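Local coordinates for aminopeptidase N family protein (PDB 4FGM), which binds zinc and probably acts as an aminopeptidase of the M61 family, removing residues from the N-terminal ends of peptides, at residues K519-H525 / V546-F551; A493-L498 / Q527-V533; A483-F487 / L561-P566; E326-L330 / V572-E576. Residue numbers count along the deposited sequence, not the author numbering.

Contact 1 of 4, residues K519-H525 / V546-F551; sequences KIIAIDH and VTIHAF
The apolar centre is one face of an antiparallel strand pair in the PDZ domain. Ile-520 CG2 lies 3.9 Å from Ile-548 CG2, and Ile-523 CG1 3.9 Å from Ile-548 CD1. Phe-487 covers Ile-520 and Ile-523, both m,t; Ile-548 is m,m. Ala-550 CB sits 3.7 Å from Ile-520 CA. The strand axes approach to 4.4 Å, with N-to-C directions 146° apart. Lys-519 pairs with Phe-551 through two 2.9 Å bonds, N to O each way, and Ile-520 with Ala-550. A classic beta bulge then shifts the register by one: Ile-521 N (2.7 Å) and Ala-522 N (3.2 Å) both donate to His-549 O. Ile-521, the extra residue, has phi/psi -105/-30. Beyond it Ala-522 pairs with His-549 (His-549 N to Ala-522 O, 3.0 Å) and Ile-523 with Ile-548. At the polar end, Asp-524 N donates to Thr-547 O at 2.8 Å. One water joins His-525 N, Thr-547 O and His-549 ND1. Backbone bonds thus fix the register, while side chains separate an oily face from a wetter one.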
# COMPACT_ATOMS: atom_id res chain seq x y z
N LYS A 519 -12.30 25.75 9.97
CA LYS A 519 -13.46 25.05 10.49
C LYS A 519 -14.70 25.89 10.25
O LYS A 519 -14.88 26.94 10.87
CB LYS A 519 -13.34 24.73 11.98
CG LYS A 519 -14.61 24.08 12.53
CD LYS A 519 -14.33 22.95 13.51
CE LYS A 519 -13.87 23.46 14.86
NZ LYS A 519 -14.88 24.37 15.47
N ILE A 520 -15.55 25.43 9.34
CA ILE A 520 -16.78 26.13 9.02
C ILE A 520 -17.69 25.97 10.23
O ILE A 520 -17.97 24.86 10.67
CB ILE A 520 -17.44 25.56 7.76
CG1 ILE A 520 -16.51 25.76 6.56
CG2 ILE A 520 -18.76 26.27 7.50
CD1 ILE A 520 -16.97 25.06 5.30
N ILE A 521 -18.15 27.10 10.74
CA ILE A 521 -18.99 27.14 11.92
C ILE A 521 -20.46 27.44 11.60
O ILE A 521 -21.37 26.99 12.29
CB ILE A 521 -18.38 28.16 12.92
CG1 ILE A 521 -18.15 27.46 14.25
CG2 ILE A 521 -19.19 29.44 13.01
CD1 ILE A 521 -17.16 26.32 14.14
N ALA A 522 -20.69 28.21 10.54
CA ALA A 522 -22.06 28.52 10.14
C ALA A 522 -22.15 28.76 8.64
O ALA A 522 -21.18 29.18 8.01
CB ALA A 522 -22.57 29.76 10.89
N ILE A 523 -23.31 28.45 8.08
CA ILE A 523 -23.57 28.66 6.66
C ILE A 523 -24.89 29.42 6.62
O ILE A 523 -25.89 28.98 7.18
CB ILE A 523 -23.72 27.31 5.91
CG1 ILE A 523 -22.39 26.55 5.94
CG2 ILE A 523 -24.15 27.56 4.46
CD1 ILE A 523 -22.54 25.08 5.61
N ASP A 524 -24.89 30.59 5.97
CA ASP A 524 -26.09 31.42 5.88
C ASP A 524 -26.61 31.75 7.29
O ASP A 524 -27.82 31.84 7.52
CB ASP A 524 -27.17 30.69 5.07
CG ASP A 524 -28.15 31.65 4.41
OD1 ASP A 524 -28.02 32.88 4.63
OD2 ASP A 524 -29.03 31.18 3.67
N HIS A 525 -25.68 31.91 8.23
CA HIS A 525 -26.01 32.22 9.62
C HIS A 525 -26.61 31.06 10.40
O HIS A 525 -27.10 31.25 11.51
CB HIS A 525 -26.94 33.44 9.68
CG HIS A 525 -26.41 34.63 8.95
ND1 HIS A 525 -25.40 35.42 9.46
CD2 HIS A 525 -26.69 35.11 7.72
CE1 HIS A 525 -25.08 36.34 8.57
NE2 HIS A 525 -25.85 36.18 7.50
N VAL A 546 -24.32 32.98 -0.14
CA VAL A 546 -24.53 32.90 1.29
C VAL A 546 -23.26 33.33 2.00
O VAL A 546 -22.17 33.37 1.41
CB VAL A 546 -24.86 31.47 1.75
CG1 VAL A 546 -26.15 31.00 1.09
CG2 VAL A 546 -23.70 30.54 1.43
N THR A 547 -23.40 33.67 3.27
CA THR A 547 -22.27 34.08 4.07
C THR A 547 -21.77 32.85 4.82
O THR A 547 -22.56 32.03 5.28
CB THR A 547 -22.68 35.18 5.06
OG1 THR A 547 -23.05 36.35 4.32
CG2 THR A 547 -21.53 35.53 6.00
N ILE A 548 -20.45 32.70 4.90
CA ILE A 548 -19.88 31.56 5.60
C ILE A 548 -19.07 32.10 6.77
O ILE A 548 -18.33 33.07 6.62
CB ILE A 548 -18.89 30.77 4.72
CG1 ILE A 548 -19.58 30.24 3.46
CG2 ILE A 548 -18.25 29.64 5.55
CD1 ILE A 548 -20.66 29.23 3.72
N HIS A 549 -19.23 31.49 7.94
CA HIS A 549 -18.45 31.90 9.10
C HIS A 549 -17.54 30.72 9.40
O HIS A 549 -18.02 29.60 9.61
CB HIS A 549 -19.34 32.19 10.30
CG HIS A 549 -20.11 33.47 10.20
ND1 HIS A 549 -21.39 33.53 9.70
CD2 HIS A 549 -19.77 34.74 10.52
CE1 HIS A 549 -21.81 34.79 9.72
NE2 HIS A 549 -20.85 35.54 10.22
N ALA A 550 -16.24 30.96 9.42
CA ALA A 550 -15.32 29.88 9.67
C ALA A 550 -14.10 30.37 10.39
O ALA A 550 -13.69 31.52 10.26
CB ALA A 550 -14.93 29.22 8.37
N PHE A 551 -13.52 29.48 11.16
CA PHE A 551 -12.32 29.80 11.91
C PHE A 551 -11.05 29.38 11.19
O PHE A 551 -10.99 28.23 10.66
CB PHE A 551 -12.30 29.07 13.24
CG PHE A 551 -13.08 29.73 14.31
CD1 PHE A 551 -12.65 30.94 14.84
CD2 PHE A 551 -14.25 29.14 14.80
CE1 PHE A 551 -13.37 31.56 15.85
CE2 PHE A 551 -14.97 29.75 15.80
CZ PHE A 551 -14.54 30.96 16.34
O HOH W 1 -25.99 34.65 3.89
O HOH W 2 -22.92 32.01 8.14

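Contact 2 of 4, residues A493-L498 / Q527-V533; sequences ASPQGL and QATEQSV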
# COMPACT_ATOMS: atom_id res chain seq x y z
N ALA A 493 -17.25 16.49 9.17
CA ALA A 493 -18.34 17.09 9.94
C ALA A 493 -18.49 16.52 11.34
O ALA A 493 -18.31 15.33 11.56
CB ALA A 493 -19.65 16.94 9.18
N SER A 494 -18.85 17.38 12.27
CA SER A 494 -19.05 16.99 13.66
C SER A 494 -19.97 18.05 14.26
O SER A 494 -20.27 19.05 13.61
CB SER A 494 -17.72 16.99 14.43
OG SER A 494 -17.30 18.32 14.68
N PRO A 495 -20.43 17.84 15.49
CA PRO A 495 -21.32 18.82 16.12
C PRO A 495 -20.64 20.19 16.26
O PRO A 495 -21.30 21.23 16.34
CB PRO A 495 -21.62 18.20 17.48
CG PRO A 495 -21.49 16.73 17.21
CD PRO A 495 -20.26 16.67 16.36
N GLN A 496 -19.31 20.17 16.29
CA GLN A 496 -18.54 21.40 16.45
C GLN A 496 -18.35 22.17 15.14
O GLN A 496 -17.89 23.31 15.15
CB GLN A 496 -17.18 21.08 17.08
CG GLN A 496 -17.24 20.69 18.56
CD GLN A 496 -17.80 19.29 18.80
OE1 GLN A 496 -18.79 19.12 19.52
NE2 GLN A 496 -17.17 18.28 18.22
N GLY A 497 -18.69 21.55 14.02
CA GLY A 497 -18.52 22.23 12.75
C GLY A 497 -17.98 21.32 11.66
O GLY A 497 -17.89 20.11 11.83
N LEU A 498 -17.60 21.92 10.53
CA LEU A 498 -17.07 21.18 9.40
C LEU A 498 -15.57 21.48 9.24
O LEU A 498 -15.20 22.57 8.82
CB LEU A 498 -17.80 21.59 8.11
CG LEU A 498 -19.33 21.68 8.12
CD1 LEU A 498 -19.82 22.15 6.76
CD2 LEU A 498 -19.93 20.32 8.47
N GLN A 527 -26.07 27.23 12.15
CA GLN A 527 -25.04 26.33 12.66
C GLN A 527 -24.77 25.16 11.72
O GLN A 527 -25.67 24.40 11.36
CB GLN A 527 -25.45 25.80 14.03
CG GLN A 527 -24.41 24.92 14.69
CD GLN A 527 -24.79 24.54 16.10
OE1 GLN A 527 -25.97 24.57 16.45
NE2 GLN A 527 -23.81 24.18 16.91
N ALA A 528 -23.51 25.00 11.33
CA ALA A 528 -23.12 23.92 10.44
C ALA A 528 -22.63 22.72 11.23
O ALA A 528 -21.70 22.82 12.02
CB ALA A 528 -22.01 24.41 9.49
N THR A 529 -23.25 21.57 11.02
CA THR A 529 -22.85 20.36 11.73
C THR A 529 -23.00 19.17 10.81
O THR A 529 -23.36 19.32 9.64
CB THR A 529 -23.76 20.09 12.95
OG1 THR A 529 -25.09 19.82 12.50
CG2 THR A 529 -23.79 21.28 13.89
N GLU A 530 -22.72 17.99 11.35
CA GLU A 530 -22.84 16.75 10.59
C GLU A 530 -24.32 16.59 10.28
O GLU A 530 -24.70 16.17 9.19
CB GLU A 530 -22.36 15.58 11.44
CG GLU A 530 -22.20 14.27 10.69
CD GLU A 530 -21.56 13.18 11.54
OE1 GLU A 530 -21.15 12.15 10.97
OE2 GLU A 530 -21.48 13.36 12.78
N GLN A 531 -25.14 16.94 11.26
CA GLN A 531 -26.59 16.84 11.18
C GLN A 531 -27.24 17.83 10.22
O GLN A 531 -28.17 17.48 9.50
CB GLN A 531 -27.21 17.06 12.56
CG GLN A 531 -26.83 16.05 13.62
CD GLN A 531 -27.45 14.69 13.39
OE1 GLN A 531 -27.02 13.93 12.52
NE2 GLN A 531 -28.48 14.37 14.17
N SER A 532 -26.75 19.06 10.19
CA SER A 532 -27.36 20.08 9.36
C SER A 532 -26.77 20.42 7.99
O SER A 532 -27.47 20.99 7.16
CB SER A 532 -27.48 21.38 10.16
OG SER A 532 -26.20 21.94 10.40
N VAL A 533 -25.51 20.08 7.75
CA VAL A 533 -24.89 20.47 6.49
C VAL A 533 -25.62 20.09 5.20
O VAL A 533 -25.69 20.91 4.28
CB VAL A 533 -23.42 19.99 6.41
CG1 VAL A 533 -23.35 18.47 6.26
CG2 VAL A 533 -22.71 20.70 5.27
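This contact belongs to the PDZ domain, where the beta turn between strands 489-494 and 497-503 packs on the loop that leads into helix 533-537. The turn is type I, from Ser-494 to Gly-497. Ser-494 N donates to Gly-497 O at 2.9 Å, and Gly-497 N donates to Ser-494 O at 3.0 Å. Ser-494 OG accepts from Gln-496 N at 3.2 Å, an ST turn. Gly-497 has phi 138°, a value that suits glycine. The opposing loop is held by its own bonds. Thr-529 OG1 accepts from Ser-532 N at 2.9 Å, an ST motif, and Ser-532 OG donates to Gln-527 O at 2.7 Å. Between the segments, Leu-498 CD1 meets Val-533 CG2 at 3.6 Å, and Leu-498 CG lies 4.1 Å from Ala-528 CB. Tyr-491 touches both Leu-498 and Val-533. Nearer the surface, Ala-493 CB rests 3.5 Å from Glu-530 CA. Gly-497 CA makes a CA-H...O contact of 3.3 Å with Ala-528 O, nearly straight at 167°. No conventional hydrogen bond crosses. Several polar groups bond within their own segment, others to strand 519-523, and the two segments meet through apolar side chains and weak CA-H...O contacts.

Contact 3 of 4, residues A483-F487 / L561-P566; sequences ARVNF and LTWQEP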
# COMPACT_ATOMS: atom_id res chain seq x y z
N ALA A 483 -26.50 16.12 -5.38
CA ALA A 483 -26.54 17.48 -4.84
C ALA A 483 -26.55 18.53 -5.93
O ALA A 483 -25.96 18.35 -7.00
CB ALA A 483 -25.34 17.69 -3.92
N ARG A 484 -27.24 19.64 -5.67
CA ARG A 484 -27.32 20.73 -6.64
C ARG A 484 -26.12 21.65 -6.48
O ARG A 484 -25.69 22.29 -7.45
CB ARG A 484 -28.61 21.52 -6.42
CG ARG A 484 -29.44 21.72 -7.70
CD ARG A 484 -30.81 21.06 -7.59
NE ARG A 484 -31.20 20.86 -6.19
CZ ARG A 484 -32.33 20.28 -5.81
NH1 ARG A 484 -33.22 19.88 -6.72
NH2 ARG A 484 -32.57 20.06 -4.53
N VAL A 485 -25.59 21.74 -5.27
CA VAL A 485 -24.41 22.58 -5.03
C VAL A 485 -23.44 21.87 -4.10
O VAL A 485 -23.80 20.89 -3.43
CB VAL A 485 -24.79 23.92 -4.34
CG1 VAL A 485 -25.82 24.66 -5.16
CG2 VAL A 485 -25.35 23.65 -2.93
N ASN A 486 -22.18 22.32 -4.10
CA ASN A 486 -21.19 21.76 -3.18
C ASN A 486 -20.03 22.72 -2.99
O ASN A 486 -19.81 23.65 -3.77
CB ASN A 486 -20.70 20.37 -3.61
CG ASN A 486 -19.84 20.38 -4.84
OD1 ASN A 486 -19.45 21.42 -5.34
ND2 ASN A 486 -19.53 19.19 -5.33
N PHE A 487 -19.29 22.51 -1.91
CA PHE A 487 -18.18 23.38 -1.59
C PHE A 487 -17.02 23.31 -2.54
O PHE A 487 -16.34 24.30 -2.76
CB PHE A 487 -17.66 23.06 -0.19
CG PHE A 487 -18.55 23.53 0.91
CD1 PHE A 487 -18.61 24.87 1.24
CD2 PHE A 487 -19.33 22.62 1.63
CE1 PHE A 487 -19.43 25.31 2.27
CE2 PHE A 487 -20.15 23.05 2.66
CZ PHE A 487 -20.20 24.39 2.98
N LEU A 561 -19.79 33.35 -0.11
CA LEU A 561 -19.62 32.25 -1.04
C LEU A 561 -20.77 32.15 -2.05
O LEU A 561 -21.95 32.25 -1.69
CB LEU A 561 -19.46 30.93 -0.27
CG LEU A 561 -19.31 29.63 -1.05
CD1 LEU A 561 -18.65 28.59 -0.16
CD2 LEU A 561 -20.67 29.14 -1.55
N THR A 562 -20.42 31.96 -3.31
CA THR A 562 -21.43 31.81 -4.35
C THR A 562 -21.30 30.41 -4.91
O THR A 562 -20.26 30.03 -5.44
CB THR A 562 -21.23 32.83 -5.49
OG1 THR A 562 -21.28 34.16 -4.95
CG2 THR A 562 -22.35 32.68 -6.52
N TRP A 563 -22.37 29.63 -4.76
CA TRP A 563 -22.38 28.24 -5.22
C TRP A 563 -22.21 28.15 -6.72
O TRP A 563 -23.01 28.70 -7.47
CB TRP A 563 -23.68 27.55 -4.82
CG TRP A 563 -23.93 27.56 -3.35
CD1 TRP A 563 -24.82 28.34 -2.68
CD2 TRP A 563 -23.26 26.76 -2.37
NE1 TRP A 563 -24.76 28.07 -1.33
CE2 TRP A 563 -23.81 27.11 -1.11
CE3 TRP A 563 -22.26 25.79 -2.43
CZ2 TRP A 563 -23.38 26.51 0.08
CZ3 TRP A 563 -21.83 25.19 -1.24
CH2 TRP A 563 -22.39 25.56 -0.01
N GLN A 564 -21.17 27.43 -7.15
CA GLN A 564 -20.91 27.25 -8.57
C GLN A 564 -21.70 26.06 -9.08
O GLN A 564 -22.38 25.37 -8.31
CB GLN A 564 -19.43 26.97 -8.83
CG GLN A 564 -18.48 28.13 -8.65
CD GLN A 564 -17.04 27.72 -8.93
OE1 GLN A 564 -16.74 26.54 -9.16
NE2 GLN A 564 -16.13 28.68 -8.91
N GLU A 565 -21.62 25.83 -10.38
CA GLU A 565 -22.27 24.69 -11.00
C GLU A 565 -21.31 23.56 -10.59
O GLU A 565 -20.18 23.49 -11.08
CB GLU A 565 -22.28 24.85 -12.52
CG GLU A 565 -23.06 23.78 -13.25
CD GLU A 565 -24.54 23.79 -12.90
OE1 GLU A 565 -25.21 24.81 -13.18
OE2 GLU A 565 -25.03 22.78 -12.35
N PRO A 566 -21.74 22.68 -9.67
CA PRO A 566 -20.88 21.58 -9.20
C PRO A 566 -20.41 20.62 -10.28
O PRO A 566 -21.08 20.39 -11.28
CB PRO A 566 -21.75 20.90 -8.15
CG PRO A 566 -23.12 21.08 -8.71
CD PRO A 566 -23.10 22.53 -9.15
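Trp-563 is the large bump here, and the loop 483-487 wraps round it. Val-485 covers one face of the indole: its CG2 stands 4.0 Å from the centroid of the six-membered ring, 20° off the normal, a CH-pi contact. Val-485 CG1 also meets Trp-563 CB at 3.6 Å. In an edge-to-face pair, the indole edge points at the face of Phe-487: six-membered ring and Phe-487 centroids are 5.1 Å apart, planes at 60°, and Trp-563 CH2 is 3.7 Å from Phe-487 CE1. Asn-486 O lies at the indole rim, 3.5 Å from Trp-563 CE3. Pro-566, a second bump, sits in the hollow between Arg-484 O, 3.1 Å from its CD, and the Asn-486 side chain, with OD1 3.7 Å from its CB. The contact packs the loop before strand 489-494 of the PDZ domain against the end of strand 555-562 and the loop after it. Tyr-540 stacks on Trp-563. No hydrogen bond joins the two segments, so their fit rests on shape and on aromatic and apolar contacts.

Contact 4 of 4, residues E326-L330 / V572-E576; sequences EKRYL and VLSVE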
# COMPACT_ATOMS: atom_id res chain seq x y z
N GLU A 326 -20.08 -8.57 -10.77
CA GLU A 326 -19.71 -7.44 -11.60
C GLU A 326 -20.25 -6.10 -11.09
O GLU A 326 -19.71 -5.05 -11.43
CB GLU A 326 -20.16 -7.67 -13.06
CG GLU A 326 -21.40 -6.91 -13.50
CD GLU A 326 -22.69 -7.50 -12.96
OE1 GLU A 326 -22.62 -8.52 -12.24
OE2 GLU A 326 -23.76 -6.94 -13.25
N LYS A 327 -21.31 -6.14 -10.29
CA LYS A 327 -21.88 -4.91 -9.75
C LYS A 327 -20.89 -4.30 -8.75
O LYS A 327 -20.55 -3.12 -8.84
CB LYS A 327 -23.22 -5.19 -9.07
CG LYS A 327 -24.35 -5.60 -10.02
CD LYS A 327 -24.82 -4.43 -10.88
CE LYS A 327 -25.99 -4.83 -11.79
NZ LYS A 327 -25.61 -4.96 -13.23
N ARG A 328 -20.42 -5.12 -7.81
CA ARG A 328 -19.45 -4.66 -6.82
C ARG A 328 -18.17 -4.22 -7.50
O ARG A 328 -17.60 -3.18 -7.16
CB ARG A 328 -19.12 -5.78 -5.83
CG ARG A 328 -20.12 -5.91 -4.72
CD ARG A 328 -19.72 -6.99 -3.73
NE ARG A 328 -20.46 -6.82 -2.48
CZ ARG A 328 -20.29 -5.79 -1.65
NH1 ARG A 328 -19.41 -4.84 -1.93
NH2 ARG A 328 -21.01 -5.71 -0.54
N TYR A 329 -17.73 -5.01 -8.48
CA TYR A 329 -16.50 -4.67 -9.18
C TYR A 329 -16.58 -3.32 -9.89
O TYR A 329 -15.67 -2.49 -9.77
CB TYR A 329 -16.13 -5.74 -10.20
CG TYR A 329 -14.93 -5.31 -11.01
CD1 TYR A 329 -13.68 -5.19 -10.41
CD2 TYR A 329 -15.08 -4.86 -12.32
CE1 TYR A 329 -12.61 -4.63 -11.09
CE2 TYR A 329 -14.02 -4.29 -13.01
CZ TYR A 329 -12.79 -4.17 -12.38
OH TYR A 329 -11.75 -3.54 -13.03
N LEU A 330 -17.67 -3.10 -10.63
CA LEU A 330 -17.83 -1.85 -11.37
C LEU A 330 -17.97 -0.63 -10.46
O LEU A 330 -17.65 0.49 -10.87
CB LEU A 330 -19.02 -1.93 -12.34
CG LEU A 330 -18.77 -2.74 -13.63
CD1 LEU A 330 -20.03 -2.73 -14.48
CD2 LEU A 330 -17.60 -2.14 -14.41
N VAL A 572 -20.38 6.79 -12.55
CA VAL A 572 -21.11 5.56 -12.24
C VAL A 572 -21.06 4.62 -13.45
O VAL A 572 -21.43 4.99 -14.57
CB VAL A 572 -22.58 5.89 -11.88
CG1 VAL A 572 -23.37 4.60 -11.66
CG2 VAL A 572 -22.61 6.74 -10.62
N LEU A 573 -20.60 3.39 -13.21
CA LEU A 573 -20.48 2.39 -14.27
C LEU A 573 -21.49 1.27 -14.14
O LEU A 573 -21.72 0.75 -13.05
CB LEU A 573 -19.07 1.80 -14.28
CG LEU A 573 -18.04 2.48 -15.18
CD1 LEU A 573 -18.06 3.98 -14.97
CD2 LEU A 573 -16.66 1.91 -14.88
N SER A 574 -22.08 0.90 -15.27
CA SER A 574 -23.07 -0.17 -15.31
C SER A 574 -23.03 -0.92 -16.64
O SER A 574 -22.70 -0.36 -17.69
CB SER A 574 -24.47 0.40 -15.09
OG SER A 574 -24.74 1.45 -16.01
N VAL A 575 -23.35 -2.21 -16.59
CA VAL A 575 -23.36 -3.03 -17.78
C VAL A 575 -24.77 -2.96 -18.38
O VAL A 575 -25.75 -3.31 -17.72
CB VAL A 575 -22.99 -4.50 -17.44
CG1 VAL A 575 -23.57 -4.89 -16.11
CG2 VAL A 575 -23.51 -5.43 -18.53
N GLU A 576 -24.86 -2.47 -19.61
CA GLU A 576 -26.14 -2.35 -20.29
C GLU A 576 -26.26 -3.31 -21.47
O GLU A 576 -27.36 -3.58 -21.95
CB GLU A 576 -26.35 -0.90 -20.76
CG GLU A 576 -26.79 0.07 -19.67
CD GLU A 576 -28.29 0.01 -19.39
OE1 GLU A 576 -29.07 0.04 -20.36
OE2 GLU A 576 -28.68 -0.06 -18.21
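A helix packs on a two-stranded antiparallel sheet here. Strand 570-575, which pairs with strand 461-466, meets the first turn of helix 326-342 in the M61 peptidase part of the chain. The short axes pass 8.3 Å apart at 153°. Leu-330 does most of the packing. Its m,t rotamer carries the side chain onto the strand, where CD1 lies 4.1 Å from Ser-574 CA and CD2 lies 4.2 Å from Leu-573 CD2. Leu-573 has chi1 at -91°, between wells, and also touches Leu-333 and Leu-337 of the same helix. Leu-573 and Val-575 point toward the helix, whereas Ser-574 between them points away, as strand alternation requires. Val-575 CG1 lies 4.5 Å from Leu-330 CD1. Glu-326 has an off-well chi1 of 103°, and Lys-327 is m,m,t before an off-well chi4. These conformations bring Lys-327 NZ to 2.7 Å from Glu-326 OE2, a salt bridge within the helix. Val-575 CG1 sits beside this pair, 3.5 Å from each of Glu-326 OE2 and Lys-327 NZ.

How the contacts relate
Contacts 1, 2 and 3 lie in the PDZ domain and touch. Contact 4 is separate, about 28 Å from contact 3 between centres, and joins the helical peptidase part to the strand after the PDZ domain. Contacts 1 and 2 share a sheet: Ile-520 N lies 2.9 Å from Leu-498 O, a probable hydrogen bond. Phe-487 of contact 3 packs on Ile-523 of contact 1 and Leu-498 of contact 2, so all three share one apolar interior. Contact 3 is the most buried; the others are partly buried. Only contact 1 has hydrogen bonds between its segments. Contacts 2 and 4 combine apolar packing with polar bonds inside a segment; contact 3 relies on aromatic and apolar fit.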